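Local coordinates for protein putative dehydrogenase (Amycolatopsis orientalis, PDB 5A9T) that reduces cyclic imines to chiral amines as an NADPH-dependent imine reductase, at residues A[11-15]-A[16-20]; A[246-249]-A[250-254]. All blocks are in the same frame, centred on the assembly; numbering follows the deposited sequence.

Interaction 1. Residues A[11-15]-A[16-20]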
loop_
_atom_site.group_PDB
_atom_site.type_symbol
_atom_site.label_atom_id
_atom_site.label_comp_id
_atom_site.label_asym_id
_atom_site.label_seq_id
_atom_site.Cartn_x
_atom_site.Cartn_y
_atom_site.Cartn_z
ATOM N N ALA A 11 -33.791 2.178 8.975
ATOM C CA ALA A 11 -34.501 1.743 7.829
ATOM C C ALA A 11 -33.606 0.975 6.876
ATOM O O ALA A 11 -32.686 1.529 6.277
ATOM C CB ALA A 11 -35.117 2.922 7.101
ATOM N N GLY A 12 -33.864 -0.297 6.715
ATOM C CA GLY A 12 -33.024 -1.152 5.923
ATOM C C GLY A 12 -32.332 -2.156 6.810
ATOM O O GLY A 12 -31.520 -1.854 7.654
ATOM N N LEU A 13 -32.705 -3.467 6.700
ATOM C CA LEU A 13 -32.211 -4.525 7.562
ATOM C C LEU A 13 -31.471 -5.642 6.790
ATOM O O LEU A 13 -31.519 -6.824 7.272
ATOM C CB LEU A 13 -33.312 -5.132 8.453
ATOM C CG LEU A 13 -34.051 -4.112 9.314
ATOM C CD1 LEU A 13 -35.192 -4.811 10.067
ATOM C CD2 LEU A 13 -33.076 -3.475 10.300
ATOM N N GLY A 14 -30.806 -5.292 5.719
ATOM C CA GLY A 14 -29.753 -6.168 5.181
ATOM C C GLY A 14 -28.695 -6.423 6.229
ATOM O O GLY A 14 -28.757 -6.002 7.409
ATOM N N PRO A 15 -27.613 -7.100 5.871
ATOM C CA PRO A 15 -26.586 -7.436 6.894
ATOM C C PRO A 15 -25.964 -6.168 7.558
ATOM O O PRO A 15 -25.754 -6.161 8.759
ATOM C CB PRO A 15 -25.514 -8.101 5.970
ATOM C CG PRO A 15 -26.297 -8.743 4.908
ATOM C CD PRO A 15 -27.428 -7.764 4.568
ATOM N N MET A 16 -25.734 -5.139 6.743
ATOM C CA MET A 16 -25.205 -3.892 7.271
ATOM C C MET A 16 -26.230 -3.211 8.157
ATOM O O MET A 16 -25.952 -2.821 9.292
ATOM C CB MET A 16 -24.681 -2.965 6.204
ATOM C CG MET A 16 -23.965 -1.781 6.878
ATOM S SD MET A 16 -22.540 -2.149 7.915
ATOM C CE MET A 16 -21.335 -2.362 6.703
ATOM N N GLY A 17 -27.471 -2.988 7.684
ATOM C CA GLY A 17 -28.465 -2.357 8.529
ATOM C C GLY A 17 -28.787 -3.041 9.812
ATOM O O GLY A 17 -28.982 -2.414 10.824
ATOM N N SER A 18 -28.807 -4.369 9.723
ATOM C CA SER A 18 -28.974 -5.109 10.911
ATOM C C SER A 18 -27.858 -4.916 11.932
ATOM O O SER A 18 -28.064 -4.786 13.152
ATOM C CB SER A 18 -29.057 -6.597 10.572
ATOM O OG SER A 18 -30.209 -6.869 9.803
ATOM N N ALA A 19 -26.575 -4.859 11.447
ATOM C CA ALA A 19 -25.451 -4.564 12.330
ATOM C C ALA A 19 -25.523 -3.153 12.996
ATOM O O ALA A 19 -25.226 -2.975 14.124
ATOM C CB ALA A 19 -24.131 -4.737 11.601
ATOM N N LEU A 20 -26.008 -2.201 12.209
ATOM C CA LEU A 20 -26.229 -0.879 12.752
ATOM C C LEU A 20 -27.265 -0.885 13.868
ATOM O O LEU A 20 -27.066 -0.333 14.928
ATOM C CB LEU A 20 -26.669 0.092 11.659
ATOM C CG LEU A 20 -25.735 0.312 10.480
ATOM C CD1 LEU A 20 -26.298 1.050 9.250
ATOM C CD2 LEU A 20 -24.442 0.961 10.886
#
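Met16 N lies against the Pro15 ring, 3.1 Å from Pro15 CB, in the first turn of helix 15-26. Gly17 comes next, where the turn presses against the incoming loop: its CA lies 3.2 Å from Gly12 O in a CA-H...O contact. That carbonyl oxygen is buried without a conventional hydrogen-bond partner, and Gly17, with no side chain, lets the helix backbone lie directly on it. Ser18 makes the polar closure. Its N bonds to O of the N-cap residue Gly14 at 2.8 Å, nearly straight (166° at the hydrogen). Its OG, turned back beside its own N, sits 2.9 Å from both Leu13 O and Gly14 O. Ala19 N continues the helical pattern to Pro15 O at 3.1 Å. Gly12, Gly14 and Gly17 fit the GxGxxG pattern of a Rossmann-type dinucleotide-binding turn, consistent with the family, and Leu13, Gly14, Met16 and Gly17 bind NADP(+) in this protein, although this chain holds no cofactor. The loop leaves strand 7-11, with Leu13 packed on Val33 of the adjacent strand 30-34, while on the helix side Met16, its chain bent at chi2 and chi3, meets Pro125 and Val128, and Leu20 meets Leu94.

Interaction 2. Residues A[246-249]-A[250-254]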
loop_
_atom_site.group_PDB
_atom_site.type_symbol
_atom_site.label_atom_id
_atom_site.label_comp_id
_atom_site.label_asym_id
_atom_site.label_seq_id
_atom_site.Cartn_x
_atom_site.Cartn_y
_atom_site.Cartn_z
ATOM N N LYS A 246 11.597 -2.574 -15.677
ATOM C CA LYS A 246 12.169 -3.622 -16.631
ATOM C C LYS A 246 12.943 -4.676 -15.863
ATOM O O LYS A 246 12.821 -5.935 -16.184
ATOM C CB LYS A 246 13.029 -2.866 -17.718
ATOM C CG LYS A 246 12.248 -2.130 -18.708
ATOM C CD LYS A 246 13.196 -1.379 -19.677
ATOM C CE LYS A 246 12.316 -0.886 -20.793
ATOM N NZ LYS A 246 12.937 0.010 -21.789
ATOM N N HIS A 247 13.719 -4.298 -14.845
ATOM C CA HIS A 247 14.448 -5.164 -13.992
ATOM C C HIS A 247 13.519 -6.153 -13.226
ATOM O O HIS A 247 13.754 -7.397 -13.088
ATOM C CB HIS A 247 15.355 -4.353 -13.092
ATOM C CG HIS A 247 16.528 -5.113 -12.701
ATOM N ND1 HIS A 247 17.632 -5.240 -13.534
ATOM C CD2 HIS A 247 16.745 -5.921 -11.632
ATOM C CE1 HIS A 247 18.489 -6.084 -12.982
ATOM N NE2 HIS A 247 17.993 -6.474 -11.814
ATOM N N ILE A 248 12.452 -5.569 -12.639
ATOM C CA ILE A 248 11.500 -6.354 -11.912
ATOM C C ILE A 248 10.910 -7.420 -12.828
ATOM O O ILE A 248 10.672 -8.588 -12.411
ATOM C CB ILE A 248 10.400 -5.484 -11.243
ATOM C CG1 ILE A 248 11.097 -4.637 -10.197
ATOM C CG2 ILE A 248 9.247 -6.340 -10.739
ATOM C CD1 ILE A 248 10.177 -3.493 -9.771
ATOM N N ILE A 249 10.575 -7.003 -14.017
ATOM C CA ILE A 249 9.947 -7.930 -15.047
ATOM C C ILE A 249 10.948 -8.997 -15.328
ATOM O O ILE A 249 10.560 -10.189 -15.388
ATOM C CB ILE A 249 9.541 -7.161 -16.306
ATOM C CG1 ILE A 249 8.418 -6.189 -16.037
ATOM C CG2 ILE A 249 9.163 -8.072 -17.463
ATOM C CD1 ILE A 249 8.198 -5.121 -17.063
ATOM N N GLY A 250 12.192 -8.680 -15.597
ATOM C CA GLY A 250 13.210 -9.709 -15.870
ATOM C C GLY A 250 13.470 -10.668 -14.733
ATOM O O GLY A 250 13.541 -11.914 -14.890
ATOM N N THR A 251 13.466 -10.204 -13.490
ATOM C CA THR A 251 13.635 -11.059 -12.385
ATOM C C THR A 251 12.384 -11.969 -12.194
ATOM O O THR A 251 12.475 -13.132 -11.791
ATOM C CB THR A 251 13.906 -10.264 -11.097
ATOM O OG1 THR A 251 15.237 -9.672 -11.282
ATOM C CG2 THR A 251 13.934 -11.117 -9.879
ATOM N N SER A 252 11.177 -11.394 -12.385
ATOM C CA SER A 252 9.982 -12.154 -12.310
ATOM C C SER A 252 10.054 -13.322 -13.291
ATOM O O SER A 252 9.683 -14.463 -12.971
ATOM C CB SER A 252 8.759 -11.333 -12.570
ATOM O OG SER A 252 8.618 -10.262 -11.615
ATOM N N GLN A 253 10.490 -13.003 -14.508
ATOM C CA GLN A 253 10.550 -14.121 -15.570
ATOM C C GLN A 253 11.579 -15.167 -15.132
ATOM O O GLN A 253 11.257 -16.376 -15.258
ATOM C CB GLN A 253 10.977 -13.523 -16.930
ATOM C CG GLN A 253 9.989 -12.707 -17.595
ATOM C CD GLN A 253 10.450 -12.124 -18.933
ATOM O OE1 GLN A 253 11.566 -12.323 -19.323
ATOM N NE2 GLN A 253 9.573 -11.429 -19.591
ATOM N N GLU A 254 12.724 -14.799 -14.581
ATOM C CA GLU A 254 13.763 -15.758 -14.114
ATOM C C GLU A 254 13.203 -16.624 -12.992
ATOM O O GLU A 254 13.503 -17.816 -12.907
ATOM C CB GLU A 254 15.043 -15.079 -13.681
ATOM C CG GLU A 254 15.792 -14.404 -14.783
#
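Ser252 turns its hydroxyl back onto the preceding turn of helix 238-255, where OG bonds to Ile248 O at 2.8 Å. The same oxygen accepts Ser252 N at 2.9 Å, and the two donors reach it from opposite faces of the carbonyl plane, the hydroxyl standing above that plane and off the lone pairs. With OG anti to the carbonyl carbon and beside the backbone N (chi1 -60°), one residue thus grips a single acceptor twice, and the buried hydroxyl is satisfied within the helix. Thr251 has the same rotamer but a looser hold: its N bonds to His247 O at 2.9 Å, whereas OG1 adds a weak bond to that oxygen at 3.3 Å. Further out, OG1 lies 4.1 Å from CD2 of the His247 ring. On another side of the helix, Ile249 and Gln253 run side by side, NE2 passing 4.0 Å from the CG2 branch, and Gln253 N bonds to Ile249 O.

Neighbouring elements hold these side chains. Ile249 packs on Pro262 and Val263 of helix 260-274, and Ser252 lies against His187 and Leu191 of helix 166-193. The His247 ring is held at its far end by the second subunit, NE2 hydrogen-bonding to Gly97 O of that chain; Thr251 packs on Pro99 and Ile248 on Tyr179 of that same subunit. Serine and threonine hydroxyls folded back onto the carbonyl four residues earlier are a familiar feature of alpha-helices, found here in a helix of the all-helical C-terminal domain that faces the dimer partner.

Interaction 1 and interaction 2 belong to different domains, on opposite sides of the chain's centre, with their centres 47 Å apart and their nearest atoms about 35 Å apart. Residues 11-20 include cofactor-binding positions of the N-terminal Rossmann domain, whereas residues 246-254 lie in the helical C-terminal domain. A bound (1R)-1-methyltetrahydroisoquinoline lies about 11 Å from the Met16 side chain, and one lies about 7 Å from that of Ile248. The helix of interaction 2 also carries Asn241, which lines a pocket for this amine together with Tyr282 and Tyr283. As in related imine reductases, the active-site cleft probably lies between one subunit's Rossmann domain and the other's helical domain, consistent with His247 reaching Gly97 of the second subunit.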